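Hypothetical nigD-like protein (Bacteroides caccae, PDB 3QWN) is of unknown function but, as a NigD-like protein, is probably an immunity protein that guards its producer against a bacteriocin-type toxin. Local coordinates at residues A[81-86]-A[128-132]; A[94-100]-A[146-152]; A[104-108]-A[206-210]; A[110-116]-A[162-168]. All blocks are in the same frame, centred on the assembly; numbering follows the deposited sequence.

In the fold
Contact 4 lies nearest the middle of the chain and is largely buried. It is a regular antiparallel strand pair in the three-stranded sheet of the C-terminal beta sandwich. Contacts 1 and 2 sit in the other sheet, partly buried. Their strands 127-133 and 142-150 are neighbours, and each takes on an incoming segment: a proline-rich edge in contact 1, a loop held by histidine and aspartate in contact 2. Contact 3 is a surface contact between the two sheets, with no hydrogen bond across it. Apolar side chains of contacts 1 and 2 meet those of contact 4, such as Ile130 on Val166 and Leu147 on Leu164.

Contact 1. Residues A[81-86]-A[128-132]; sequences PTPKPA and FGIVE
Pro83 lies alongside Ile130, the two side chains pointing the same way. Here residues 84-85 of the 81-86 segment add a short, weakly bonded parallel edge strand to strand 127-133, in one sheet of the C-terminal beta sandwich. The Pro83 CB atom touches Ile130 CG2 at 3.7 Å. Ile130 divides its branches between two prolines. CG2 stands anti to the backbone N and takes Pro83. CG1 is beside that N (chi1 -66°) and meets the ring of Pro81 at CG. Further along, the Ala86 methyl rests on Val131 CG1.

Two backbone bonds set the register. Lys84 N gives a straight bond to Ile130 O at 3.1 Å. Glu132 N then binds Lys84 O at 2.8 Å. That same oxygen also receives the CA-H of Val131, so two donors share it. Before Lys84 the backbones do not bond directly. A water fills the step: it donates to Thr82 O at 2.7 Å and accepts from Ile130 N at 3.2 Å.

Outside this shell, Val166 of strand 158-167 packs on both Pro83 and Ile130, and Leu164 packs on Pro81. This ties the edge of one sheet to the facing sheet. Glu132 reaches past the prolines with an extended chain, its CG anti to the backbone N (chi1 -177°). Glu132 is buried. OE2 accepts a hydrogen bond from Tyr171 OH and forms a salt bridge with Lys170, which would probably keep the acid charged. Glu132 OE2 itself lies 3.8 Å from Pro83 CB.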
loop_
_atom_site.group_PDB
_atom_site.type_symbol
_atom_site.label_atom_id
_atom_site.label_comp_id
_atom_site.label_asym_id
_atom_site.label_seq_id
_atom_site.Cartn_x
_atom_site.Cartn_y
_atom_site.Cartn_z
ATOM N N PRO A 81 4.473 -3.265 -3.020
ATOM C CA PRO A 81 5.046 -3.625 -4.324
ATOM C C PRO A 81 5.892 -2.495 -4.906
ATOM O O PRO A 81 5.458 -1.332 -5.003
ATOM C CB PRO A 81 3.818 -3.929 -5.189
ATOM C CG PRO A 81 2.705 -3.107 -4.598
ATOM C CD PRO A 81 3.061 -2.828 -3.144
ATOM N N THR A 82 7.130 -2.846 -5.296
ATOM C CA THR A 82 8.014 -1.875 -5.924
ATOM C C THR A 82 7.611 -1.803 -7.406
ATOM O O THR A 82 7.556 -2.860 -8.057
ATOM C CB THR A 82 9.501 -2.219 -5.698
ATOM O OG1 THR A 82 9.769 -2.230 -4.293
ATOM C CG2 THR A 82 10.439 -1.207 -6.372
ATOM N N PRO A 83 7.292 -0.591 -7.942
ATOM C CA PRO A 83 6.950 -0.498 -9.373
ATOM C C PRO A 83 8.097 -1.023 -10.248
ATOM O O PRO A 83 9.261 -0.655 -10.052
ATOM C CB PRO A 83 6.712 1.010 -9.588
ATOM C CG PRO A 83 6.445 1.549 -8.236
ATOM C CD PRO A 83 7.295 0.745 -7.310
ATOM N N LYS A 84 7.765 -1.927 -11.172
ATOM C CA LYS A 84 8.736 -2.552 -12.053
ATOM C C LYS A 84 8.219 -2.562 -13.498
ATOM O O LYS A 84 7.012 -2.722 -13.696
ATOM C CB LYS A 84 9.064 -3.979 -11.571
ATOM C CG LYS A 84 10.011 -4.040 -10.379
ATOM C CD LYS A 84 9.831 -5.358 -9.629
ATOM C CE LYS A 84 10.491 -5.367 -8.259
ATOM N NZ LYS A 84 10.092 -6.559 -7.443
ATOM N N PRO A 85 9.109 -2.393 -14.522
ATOM C CA PRO A 85 8.632 -2.407 -15.922
ATOM C C PRO A 85 8.094 -3.774 -16.332
ATOM O O PRO A 85 8.445 -4.768 -15.706
ATOM C CB PRO A 85 9.883 -2.034 -16.725
ATOM C CG PRO A 85 11.028 -2.447 -15.856
ATOM C CD PRO A 85 10.575 -2.186 -14.460
ATOM N N ALA A 86 7.246 -3.821 -17.376
ATOM C CA ALA A 86 6.627 -5.054 -17.881
ATOM C C ALA A 86 7.666 -6.142 -18.264
ATOM O O ALA A 86 7.345 -7.331 -18.233
ATOM C CB ALA A 86 5.743 -4.734 -19.072
ATOM N N PHE A 128 0.032 -9.334 -5.770
ATOM C CA PHE A 128 -0.078 -7.964 -6.228
ATOM C C PHE A 128 1.286 -7.420 -6.650
ATOM O O PHE A 128 2.308 -7.785 -6.062
ATOM C CB PHE A 128 -0.684 -7.069 -5.150
ATOM C CG PHE A 128 -2.113 -7.416 -4.818
ATOM C CD1 PHE A 128 -3.164 -6.988 -5.638
ATOM C CD2 PHE A 128 -2.416 -8.170 -3.687
ATOM C CE1 PHE A 128 -4.482 -7.334 -5.349
ATOM C CE2 PHE A 128 -3.738 -8.495 -3.385
ATOM C CZ PHE A 128 -4.758 -8.095 -4.234
ATOM N N GLY A 129 1.259 -6.525 -7.641
ATOM C CA GLY A 129 2.411 -5.803 -8.141
ATOM C C GLY A 129 1.974 -4.529 -8.837
ATOM O O GLY A 129 0.779 -4.276 -9.002
ATOM N N ILE A 130 2.945 -3.718 -9.246
ATOM C CA ILE A 130 2.749 -2.499 -9.996
ATOM C C ILE A 130 3.593 -2.589 -11.255
ATOM O O ILE A 130 4.818 -2.748 -11.177
ATOM C CB ILE A 130 3.074 -1.225 -9.160
ATOM C CG1 ILE A 130 2.086 -1.025 -7.967
ATOM C CG2 ILE A 130 3.165 0.034 -10.065
ATOM C CD1 ILE A 130 0.565 -0.658 -8.352
ATOM N N VAL A 131 2.929 -2.516 -12.416
ATOM C CA VAL A 131 3.582 -2.502 -13.721
ATOM C C VAL A 131 3.843 -1.031 -14.046
ATOM O O VAL A 131 2.909 -0.244 -14.163
ATOM C CB VAL A 131 2.782 -3.241 -14.820
ATOM C CG1 VAL A 131 3.602 -3.353 -16.101
ATOM C CG2 VAL A 131 2.336 -4.622 -14.334
ATOM N N GLU A 132 5.121 -0.666 -14.122
ATOM C CA GLU A 132 5.601 0.691 -14.333
ATOM C C GLU A 132 5.902 0.988 -15.805
ATOM O O GLU A 132 6.572 0.205 -16.499
ATOM C CB GLU A 132 6.868 0.899 -13.485
ATOM C CG GLU A 132 7.476 2.286 -13.533
ATOM C CD GLU A 132 8.842 2.356 -12.886
ATOM O OE1 GLU A 132 9.778 1.687 -13.384
ATOM O OE2 GLU A 132 8.978 3.085 -11.879
HETATM O O HOH W 1 5.822 -4.956 -8.410
#

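Contact 2. Residues A[94-100]-A[146-152]; sequences GLKHDPV and LLYHDAN
His97 and His149 are bridged through their backbones where the 94-100 loop crosses the end of strand 142-150. The loop lies in the C-terminal beta sandwich and leads into strand 101-108 of the facing sheet. Backbone bonds come first. His149 N gives to Lys96 O at 2.8 Å, and Asp98 N gives to His149 O at 2.9 Å. This is a single bridge, and the two segments run nearly at right angles.

Side chains make the other three hydrogen bonds. His97 ND1 donates to Leu147 O at 2.9 Å, with the oxygen slightly tilted from the ring plane. His149 ND1 donates to Asp98 O at 2.8 Å. The oxygen lies in the plane of the imidazole, but the nitrogen sits above the Asp98 carbonyl plane. These bonds help set both ring rotations; the His97 ring also stacks on Tyr188. NE2 of His149 is bonded to His126, and its ring stacks on Phe128. The third bond goes to the carboxylate of Asp98.

Ring and apolar contacts fill in between. The Lys96 chain lies alongside Tyr148, and its CB makes a CH-pi contact over the ring face, 4.2 Å from the centroid. With CG anti to the carbonyl carbon (chi1 -46°), Lys96 CG comes 3.4 Å from Tyr148 OH. Gly94 O meets the edge of the same ring, in its plane. Val100 CG2 and Leu147 CD2 reach toward each other, tip to tip.

Charge is mixed near the strand end, where Lys96 NZ approaches the Asp150 carboxylate beyond salt-bridge range. There Asp98 OD2 takes Ala151 N on its anti lone pair at 2.8 Å.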
loop_
_atom_site.group_PDB
_atom_site.type_symbol
_atom_site.label_atom_id
_atom_site.label_comp_id
_atom_site.label_asym_id
_atom_site.label_seq_id
_atom_site.Cartn_x
_atom_site.Cartn_y
_atom_site.Cartn_z
ATOM N N GLY A 94 3.987 -13.551 -17.543
ATOM C CA GLY A 94 2.895 -12.725 -18.046
ATOM C C GLY A 94 2.205 -11.843 -17.026
ATOM O O GLY A 94 2.216 -12.122 -15.825
ATOM N N LEU A 95 1.604 -10.753 -17.520
ATOM C CA LEU A 95 0.871 -9.806 -16.683
ATOM C C LEU A 95 -0.502 -10.374 -16.358
ATOM O O LEU A 95 -1.192 -10.881 -17.256
ATOM C CB LEU A 95 0.755 -8.427 -17.362
ATOM C CG LEU A 95 2.060 -7.725 -17.753
ATOM C CD1 LEU A 95 1.774 -6.369 -18.340
ATOM C CD2 LEU A 95 3.009 -7.581 -16.575
ATOM N N LYS A 96 -0.870 -10.327 -15.065
ATOM C CA LYS A 96 -2.150 -10.822 -14.546
ATOM C C LYS A 96 -2.919 -9.656 -14.021
ATOM O O LYS A 96 -2.354 -8.829 -13.302
ATOM C CB LYS A 96 -1.949 -11.886 -13.449
ATOM C CG LYS A 96 -0.916 -12.987 -13.770
ATOM C CD LYS A 96 -1.317 -13.940 -14.902
ATOM C CE LYS A 96 -0.674 -15.312 -14.753
ATOM N NZ LYS A 96 0.815 -15.260 -14.661
ATOM N N HIS A 97 -4.197 -9.554 -14.400
ATOM C CA HIS A 97 -5.046 -8.425 -14.008
ATOM C C HIS A 97 -6.427 -8.873 -13.549
ATOM O O HIS A 97 -7.436 -8.390 -14.057
ATOM C CB HIS A 97 -5.177 -7.418 -15.165
ATOM C CG HIS A 97 -3.872 -6.964 -15.745
ATOM N ND1 HIS A 97 -2.925 -6.306 -14.966
ATOM C CD2 HIS A 97 -3.389 -7.101 -17.007
ATOM C CE1 HIS A 97 -1.896 -6.081 -15.773
ATOM N NE2 HIS A 97 -2.141 -6.511 -17.018
ATOM N N ASP A 98 -6.475 -9.789 -12.587
ATOM C CA ASP A 98 -7.742 -10.255 -12.017
ATOM C C ASP A 98 -8.453 -9.052 -11.332
ATOM O O ASP A 98 -7.777 -8.204 -10.748
ATOM C CB ASP A 98 -7.519 -11.444 -11.068
ATOM C CG ASP A 98 -7.139 -12.709 -11.802
ATOM O OD1 ASP A 98 -7.785 -13.014 -12.814
ATOM O OD2 ASP A 98 -6.213 -13.413 -11.337
ATOM N N PRO A 99 -9.785 -8.883 -11.545
ATOM C CA PRO A 99 -10.454 -7.652 -11.094
ATOM C C PRO A 99 -10.462 -7.420 -9.606
ATOM O O PRO A 99 -10.464 -8.355 -8.806
ATOM C CB PRO A 99 -11.892 -7.823 -11.599
ATOM C CG PRO A 99 -11.757 -8.729 -12.753
ATOM C CD PRO A 99 -10.727 -9.725 -12.312
ATOM N N VAL A 100 -10.452 -6.132 -9.253
ATOM C CA VAL A 100 -10.521 -5.592 -7.899
ATOM C C VAL A 100 -11.365 -4.320 -7.965
ATOM O O VAL A 100 -11.563 -3.754 -9.052
ATOM C CB VAL A 100 -9.126 -5.300 -7.227
ATOM C CG1 VAL A 100 -8.195 -6.504 -7.228
ATOM C CG2 VAL A 100 -8.439 -4.057 -7.812
ATOM N N LEU A 146 0.143 0.344 -13.488
ATOM C CA LEU A 146 -0.937 -0.598 -13.748
ATOM C C LEU A 146 -0.884 -1.653 -12.679
ATOM O O LEU A 146 0.182 -2.218 -12.439
ATOM C CB LEU A 146 -0.845 -1.224 -15.152
ATOM C CG LEU A 146 -1.826 -2.372 -15.492
ATOM C CD1 LEU A 146 -3.318 -1.918 -15.396
ATOM C CD2 LEU A 146 -1.530 -2.915 -16.880
ATOM N N LEU A 147 -2.028 -1.901 -12.014
ATOM C CA LEU A 147 -2.081 -2.917 -10.989
ATOM C C LEU A 147 -1.963 -4.318 -11.606
ATOM O O LEU A 147 -2.689 -4.661 -12.551
ATOM C CB LEU A 147 -3.370 -2.822 -10.140
ATOM C CG LEU A 147 -3.463 -3.813 -8.976
ATOM C CD1 LEU A 147 -2.535 -3.436 -7.842
ATOM C CD2 LEU A 147 -4.865 -3.968 -8.509
ATOM N N TYR A 148 -1.039 -5.104 -11.050
ATOM C CA TYR A 148 -0.877 -6.507 -11.336
ATOM C C TYR A 148 -1.602 -7.256 -10.214
ATOM O O TYR A 148 -1.350 -6.989 -9.029
ATOM C CB TYR A 148 0.614 -6.882 -11.411
ATOM C CG TYR A 148 0.884 -8.372 -11.478
ATOM C CD1 TYR A 148 0.836 -9.163 -10.329
ATOM C CD2 TYR A 148 1.263 -8.980 -12.670
ATOM C CE1 TYR A 148 1.063 -10.536 -10.386
ATOM C CE2 TYR A 148 1.544 -10.345 -12.727
ATOM C CZ TYR A 148 1.437 -11.120 -11.582
ATOM O OH TYR A 148 1.707 -12.467 -11.617
ATOM N N HIS A 149 -2.505 -8.171 -10.575
ATOM C CA HIS A 149 -3.198 -8.980 -9.590
ATOM C C HIS A 149 -3.403 -10.373 -10.143
ATOM O O HIS A 149 -4.127 -10.556 -11.123
ATOM C CB HIS A 149 -4.535 -8.351 -9.109
ATOM C CG HIS A 149 -5.353 -9.267 -8.232
ATOM N ND1 HIS A 149 -6.723 -9.360 -8.373
ATOM C CD2 HIS A 149 -4.951 -10.151 -7.274
ATOM C CE1 HIS A 149 -7.117 -10.265 -7.482
ATOM N NE2 HIS A 149 -6.082 -10.774 -6.808
ATOM N N ASP A 150 -2.760 -11.355 -9.499
ATOM C CA ASP A 150 -2.886 -12.769 -9.824
ATOM C C ASP A 150 -3.643 -13.447 -8.687
ATOM O O ASP A 150 -3.119 -13.541 -7.578
ATOM C CB ASP A 150 -1.504 -13.398 -10.042
ATOM C CG ASP A 150 -1.475 -14.836 -10.541
ATOM O OD1 ASP A 150 -2.545 -15.347 -10.972
ATOM O OD2 ASP A 150 -0.379 -15.444 -10.522
ATOM N N ALA A 151 -4.900 -13.851 -8.945
ATOM C CA ALA A 151 -5.772 -14.523 -7.962
ATOM C C ALA A 151 -5.477 -16.003 -7.903
ATOM O O ALA A 151 -6.045 -16.689 -7.065
ATOM C CB ALA A 151 -7.239 -14.301 -8.316
ATOM N N ASN A 152 -4.620 -16.516 -8.833
ATOM C CA ASN A 152 -4.190 -17.940 -8.904
ATOM C C ASN A 152 -5.392 -18.905 -8.958
ATOM O O ASN A 152 -5.379 -19.973 -8.340
ATOM C CB ASN A 152 -3.254 -18.305 -7.729
ATOM C CG ASN A 152 -1.803 -17.956 -7.989
ATOM O OD1 ASN A 152 -1.153 -18.504 -8.891
ATOM N ND2 ASN A 152 -1.263 -17.022 -7.208
#

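Contact 3. Residues A[104-108]-A[206-210]; sequences SIWLG and GFEYV
Phe207 starts its contact at CB, which lies 3.6 Å from Leu107 CD1. Leu107 CG is a little farther from the same CB. From there the ring swings toward Ile105, because CG stands beside the backbone N and anti to the carbonyl carbon (chi1 -49°). The two ring flanks reach Ile105 separately: Phe207 CE1 is near Ile105 CG2, and CE2 is near CD1. The tip, Phe207 CZ, is closest, 3.7 Å from Ile105 CG1. Ile105 and Phe207 cross at about a right angle, with CG1, CG2 and CD1 all gathered round the ring end.

The two strands belong to different sheets of the beta sandwich. Their axes are 8.3 Å apart and run in nearly the same direction, 16° from parallel. No hydrogen bond spans them, and the contact is made by apolar side chains. Phe207 also packs on Leu112 of strand 111-120.

Leu107 serves two aromatic residues with one methyl. Its CD1 touches Tyr209 CB at 3.6 Å as well as Phe207 CB, and it also comes near Glu208 O. Leu168 packs against both Leu107 and Tyr209.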
loop_
_atom_site.group_PDB
_atom_site.type_symbol
_atom_site.label_atom_id
_atom_site.label_comp_id
_atom_site.label_asym_id
_atom_site.label_seq_id
_atom_site.Cartn_x
_atom_site.Cartn_y
_atom_site.Cartn_z
ATOM N N SER A 104 -10.501 3.080 -1.380
ATOM C CA SER A 104 -9.873 4.345 -1.046
ATOM C C SER A 104 -8.437 4.325 -1.581
ATOM O O SER A 104 -7.833 3.268 -1.628
ATOM C CB SER A 104 -9.932 4.571 0.458
ATOM O OG SER A 104 -9.397 5.813 0.889
ATOM N N ILE A 105 -7.943 5.450 -2.090
ATOM C CA ILE A 105 -6.595 5.568 -2.674
ATOM C C ILE A 105 -6.075 6.989 -2.385
ATOM O O ILE A 105 -6.838 7.957 -2.482
ATOM C CB ILE A 105 -6.613 5.233 -4.206
ATOM C CG1 ILE A 105 -5.164 5.173 -4.790
ATOM C CG2 ILE A 105 -7.599 6.139 -5.022
ATOM C CD1 ILE A 105 -5.062 4.470 -6.122
ATOM N N TRP A 106 -4.832 7.107 -1.940
ATOM C CA TRP A 106 -4.273 8.420 -1.597
ATOM C C TRP A 106 -2.770 8.371 -1.470
ATOM O O TRP A 106 -2.176 7.323 -1.192
ATOM C CB TRP A 106 -4.875 8.974 -0.269
ATOM C CG TRP A 106 -4.453 8.211 0.959
ATOM C CD1 TRP A 106 -3.432 8.528 1.805
ATOM C CD2 TRP A 106 -4.981 6.961 1.418
ATOM N NE1 TRP A 106 -3.275 7.543 2.747
ATOM C CE2 TRP A 106 -4.228 6.579 2.547
ATOM C CE3 TRP A 106 -6.062 6.151 1.021
ATOM C CZ2 TRP A 106 -4.510 5.413 3.275
ATOM C CZ3 TRP A 106 -6.305 4.968 1.706
ATOM C CH2 TRP A 106 -5.518 4.597 2.800
ATOM N N LEU A 107 -2.156 9.534 -1.632
ATOM C CA LEU A 107 -0.729 9.697 -1.408
ATOM C C LEU A 107 -0.504 9.986 0.084
ATOM O O LEU A 107 -1.266 10.749 0.694
ATOM C CB LEU A 107 -0.173 10.826 -2.271
ATOM C CG LEU A 107 -0.132 10.623 -3.775
ATOM C CD1 LEU A 107 0.222 11.925 -4.453
ATOM C CD2 LEU A 107 0.859 9.528 -4.171
ATOM N N GLY A 108 0.506 9.352 0.659
ATOM C CA GLY A 108 0.831 9.579 2.051
ATOM C C GLY A 108 2.113 8.930 2.509
ATOM O O GLY A 108 2.332 7.740 2.266
ATOM N N GLY A 206 -4.758 12.561 -12.230
ATOM C CA GLY A 206 -3.698 11.742 -11.657
ATOM C C GLY A 206 -3.301 12.286 -10.301
ATOM O O GLY A 206 -3.809 13.327 -9.889
ATOM N N PHE A 207 -2.377 11.619 -9.597
ATOM C CA PHE A 207 -1.927 12.067 -8.271
ATOM C C PHE A 207 -0.631 12.879 -8.411
ATOM O O PHE A 207 0.404 12.342 -8.815
ATOM C CB PHE A 207 -1.744 10.884 -7.292
ATOM C CG PHE A 207 -2.894 9.897 -7.210
ATOM C CD1 PHE A 207 -3.946 10.097 -6.329
ATOM C CD2 PHE A 207 -2.896 8.739 -7.977
ATOM C CE1 PHE A 207 -4.996 9.173 -6.246
ATOM C CE2 PHE A 207 -3.960 7.837 -7.911
ATOM C CZ PHE A 207 -5.003 8.061 -7.051
ATOM N N GLU A 208 -0.704 14.188 -8.128
ATOM C CA GLU A 208 0.448 15.085 -8.232
ATOM C C GLU A 208 1.123 15.250 -6.887
ATOM O O GLU A 208 0.463 15.433 -5.861
ATOM C CB GLU A 208 0.038 16.439 -8.788
ATOM C CG GLU A 208 1.117 17.068 -9.644
ATOM C CD GLU A 208 0.784 18.457 -10.144
ATOM O OE1 GLU A 208 -0.083 18.575 -11.038
ATOM O OE2 GLU A 208 1.384 19.428 -9.631
ATOM N N TYR A 209 2.444 15.163 -6.886
ATOM C CA TYR A 209 3.214 15.291 -5.657
ATOM C C TYR A 209 4.665 15.708 -5.957
ATOM O O TYR A 209 5.178 15.464 -7.056
ATOM C CB TYR A 209 3.139 13.984 -4.842
ATOM C CG TYR A 209 4.278 13.016 -5.034
ATOM C CD1 TYR A 209 4.413 12.291 -6.211
ATOM C CD2 TYR A 209 5.165 12.747 -4.000
ATOM C CE1 TYR A 209 5.463 11.386 -6.387
ATOM C CE2 TYR A 209 6.202 11.828 -4.153
ATOM C CZ TYR A 209 6.362 11.161 -5.355
ATOM O OH TYR A 209 7.410 10.275 -5.500
ATOM N N VAL A 210 5.298 16.374 -4.982
ATOM C CA VAL A 210 6.686 16.820 -5.062
ATOM C C VAL A 210 7.474 15.999 -4.026
ATOM O O VAL A 210 7.286 16.220 -2.824
ATOM C CB VAL A 210 6.828 18.351 -4.860
ATOM C CG1 VAL A 210 8.292 18.774 -4.895
ATOM C CG2 VAL A 210 6.032 19.122 -5.904
#

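Contact 4. Residues A[110-116]-A[162-168]; sequences GYLNMIL and AYLSVPL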
loop_
_atom_site.group_PDB
_atom_site.type_symbol
_atom_site.label_atom_id
_atom_site.label_comp_id
_atom_site.label_asym_id
_atom_site.label_seq_id
_atom_site.Cartn_x
_atom_site.Cartn_y
_atom_site.Cartn_z
ATOM N N GLY A 110 5.331 9.048 1.715
ATOM C CA GLY A 110 6.229 8.467 0.724
ATOM C C GLY A 110 5.681 7.296 -0.057
ATOM O O GLY A 110 6.411 6.686 -0.837
ATOM N N TYR A 111 4.392 6.973 0.135
ATOM C CA TYR A 111 3.733 5.877 -0.564
ATOM C C TYR A 111 2.459 6.314 -1.306
ATOM O O TYR A 111 1.870 7.366 -1.002
ATOM C CB TYR A 111 3.332 4.800 0.435
ATOM C CG TYR A 111 4.443 4.176 1.239
ATOM C CD1 TYR A 111 5.107 3.040 0.782
ATOM C CD2 TYR A 111 4.736 4.629 2.521
ATOM C CE1 TYR A 111 6.120 2.438 1.531
ATOM C CE2 TYR A 111 5.714 4.015 3.300
ATOM C CZ TYR A 111 6.398 2.910 2.806
ATOM O OH TYR A 111 7.335 2.276 3.600
ATOM N N LEU A 112 2.008 5.454 -2.246
ATOM C CA LEU A 112 0.708 5.533 -2.885
ATOM C C LEU A 112 -0.113 4.435 -2.169
ATOM O O LEU A 112 0.115 3.256 -2.415
ATOM C CB LEU A 112 0.768 5.371 -4.425
ATOM C CG LEU A 112 -0.608 5.266 -5.128
ATOM C CD1 LEU A 112 -1.335 6.615 -5.160
ATOM C CD2 LEU A 112 -0.488 4.647 -6.523
ATOM N N ASN A 113 -0.973 4.820 -1.201
ATOM C CA ASN A 113 -1.746 3.862 -0.400
ATOM C C ASN A 113 -3.102 3.576 -1.003
ATOM O O ASN A 113 -3.695 4.437 -1.633
ATOM C CB ASN A 113 -1.923 4.345 1.041
ATOM C CG ASN A 113 -0.674 4.956 1.576
ATOM O OD1 ASN A 113 0.243 4.267 1.911
ATOM N ND2 ASN A 113 -0.538 6.255 1.481
HETATM N N MSE A 114 -3.558 2.354 -0.846
HETATM C CA MSE A 114 -4.848 1.969 -1.358
HETATM C C MSE A 114 -5.398 0.808 -0.601
HETATM O O MSE A 114 -4.653 -0.070 -0.139
HETATM C CB MSE A 114 -4.854 1.670 -2.884
HETATM C CG MSE A 114 -4.161 0.382 -3.313
HETATM SE SE MSE A 114 -3.870 0.376 -5.282
HETATM C CE MSE A 114 -2.485 1.749 -5.349
ATOM N N ILE A 115 -6.736 0.839 -0.485
ATOM C CA ILE A 115 -7.572 -0.206 0.078
ATOM C C ILE A 115 -8.339 -0.781 -1.100
ATOM O O ILE A 115 -9.043 -0.050 -1.806
ATOM C CB ILE A 115 -8.498 0.304 1.193
ATOM C CG1 ILE A 115 -7.696 0.986 2.321
ATOM C CG2 ILE A 115 -9.357 -0.841 1.706
ATOM C CD1 ILE A 115 -8.577 1.664 3.410
ATOM N N LEU A 116 -8.167 -2.078 -1.336
ATOM C CA LEU A 116 -8.860 -2.763 -2.416
ATOM C C LEU A 116 -9.925 -3.676 -1.874
ATOM O O LEU A 116 -9.819 -4.151 -0.747
ATOM C CB LEU A 116 -7.873 -3.592 -3.268
ATOM C CG LEU A 116 -6.630 -2.896 -3.832
ATOM C CD1 LEU A 116 -5.754 -3.896 -4.563
ATOM C CD2 LEU A 116 -7.006 -1.720 -4.761
ATOM N N ALA A 162 -7.789 -5.781 0.726
ATOM C CA ALA A 162 -6.344 -5.895 0.556
ATOM C C ALA A 162 -5.766 -4.507 0.706
ATOM O O ALA A 162 -6.417 -3.521 0.373
ATOM C CB ALA A 162 -5.990 -6.516 -0.770
ATOM N N TYR A 163 -4.571 -4.432 1.265
ATOM C CA TYR A 163 -3.925 -3.167 1.553
ATOM C C TYR A 163 -2.583 -3.098 0.858
ATOM O O TYR A 163 -1.758 -3.973 1.053
ATOM C CB TYR A 163 -3.772 -3.014 3.084
ATOM C CG TYR A 163 -5.090 -3.163 3.813
ATOM C CD1 TYR A 163 -5.968 -2.086 3.943
ATOM C CD2 TYR A 163 -5.476 -4.392 4.357
ATOM C CE1 TYR A 163 -7.189 -2.222 4.623
ATOM C CE2 TYR A 163 -6.699 -4.540 5.025
ATOM C CZ TYR A 163 -7.536 -3.450 5.180
ATOM O OH TYR A 163 -8.717 -3.610 5.873
ATOM N N LEU A 164 -2.376 -2.053 0.045
ATOM C CA LEU A 164 -1.132 -1.815 -0.682
ATOM C C LEU A 164 -0.530 -0.446 -0.327
ATOM O O LEU A 164 -1.249 0.527 -0.203
ATOM C CB LEU A 164 -1.388 -1.876 -2.211
ATOM C CG LEU A 164 -1.313 -3.245 -2.894
ATOM C CD1 LEU A 164 -2.511 -4.138 -2.538
ATOM C CD2 LEU A 164 -1.258 -3.077 -4.362
ATOM N N SER A 165 0.789 -0.378 -0.194
ATOM C CA SER A 165 1.533 0.856 0.028
ATOM C C SER A 165 2.652 0.819 -0.973
ATOM O O SER A 165 3.599 0.048 -0.797
ATOM C CB SER A 165 2.043 0.959 1.463
ATOM O OG SER A 165 1.207 1.758 2.282
ATOM N N VAL A 166 2.470 1.506 -2.105
ATOM C CA VAL A 166 3.448 1.527 -3.184
ATOM C C VAL A 166 4.564 2.538 -2.838
ATOM O O VAL A 166 4.278 3.744 -2.824
ATOM C CB VAL A 166 2.807 1.849 -4.569
ATOM C CG1 VAL A 166 3.832 1.699 -5.681
ATOM C CG2 VAL A 166 1.589 0.978 -4.843
ATOM N N PRO A 167 5.833 2.086 -2.603
ATOM C CA PRO A 167 6.929 3.052 -2.313
ATOM C C PRO A 167 7.242 3.975 -3.490
ATOM O O PRO A 167 7.326 3.510 -4.621
ATOM C CB PRO A 167 8.126 2.147 -1.990
ATOM C CG PRO A 167 7.812 0.848 -2.652
ATOM C CD PRO A 167 6.324 0.690 -2.584
ATOM N N LEU A 168 7.416 5.278 -3.226
ATOM C CA LEU A 168 7.665 6.265 -4.281
ATOM C C LEU A 168 9.049 6.940 -4.164
ATOM O O LEU A 168 9.310 7.937 -4.842
ATOM C CB LEU A 168 6.550 7.341 -4.283
ATOM C CG LEU A 168 5.106 6.878 -4.352
ATOM C CD1 LEU A 168 4.161 8.048 -4.092
ATOM C CD2 LEU A 168 4.804 6.189 -5.664
#
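Tyr111 lies across Pro167, its ring edge turned to the proline. CD1 of the tyrosine is 3.6 Å from Pro167 N, and CE1 reaches the proline CB. CD1 also meets Ser165 CB. Next along the same face, Ser165 OG donates to Asn113 OD1 at 2.7 Å, in the plane of the amide carbonyl. Asn113 and Ser165 are buried, and Arg54 bonds to both, through NH2 to Asn113 OD1 and through NE to Ser165 OG. Asn113 ND2 makes weak bonds to Trp106 O and Gly108 O. Farther on, Ile115 lies beside the Tyr163 ring.

These strands are antiparallel neighbours in the three-stranded sheet of the C-terminal beta sandwich. Leu112 with Val166, Met114 with Leu164 and Leu116 with Ala162 are hydrogen-bonded pairs. One of these bonds, Leu116 N to Ala162 O, measures 2.8 Å and is almost straight at 178°.

The face carrying Leu112, Met114 and Leu116 turns into the sandwich. Met114, a selenomethionine, packs its CG on Leu164 CB at 3.7 Å. Its chain bends at chi3 (71°), and CE comes toward Val166 CG2. The Leu116 and Leu164 side chains cross, their CD1 atoms 3.8 Å apart, and both leucines touch Leu147 and Phe128 of the opposing sheet.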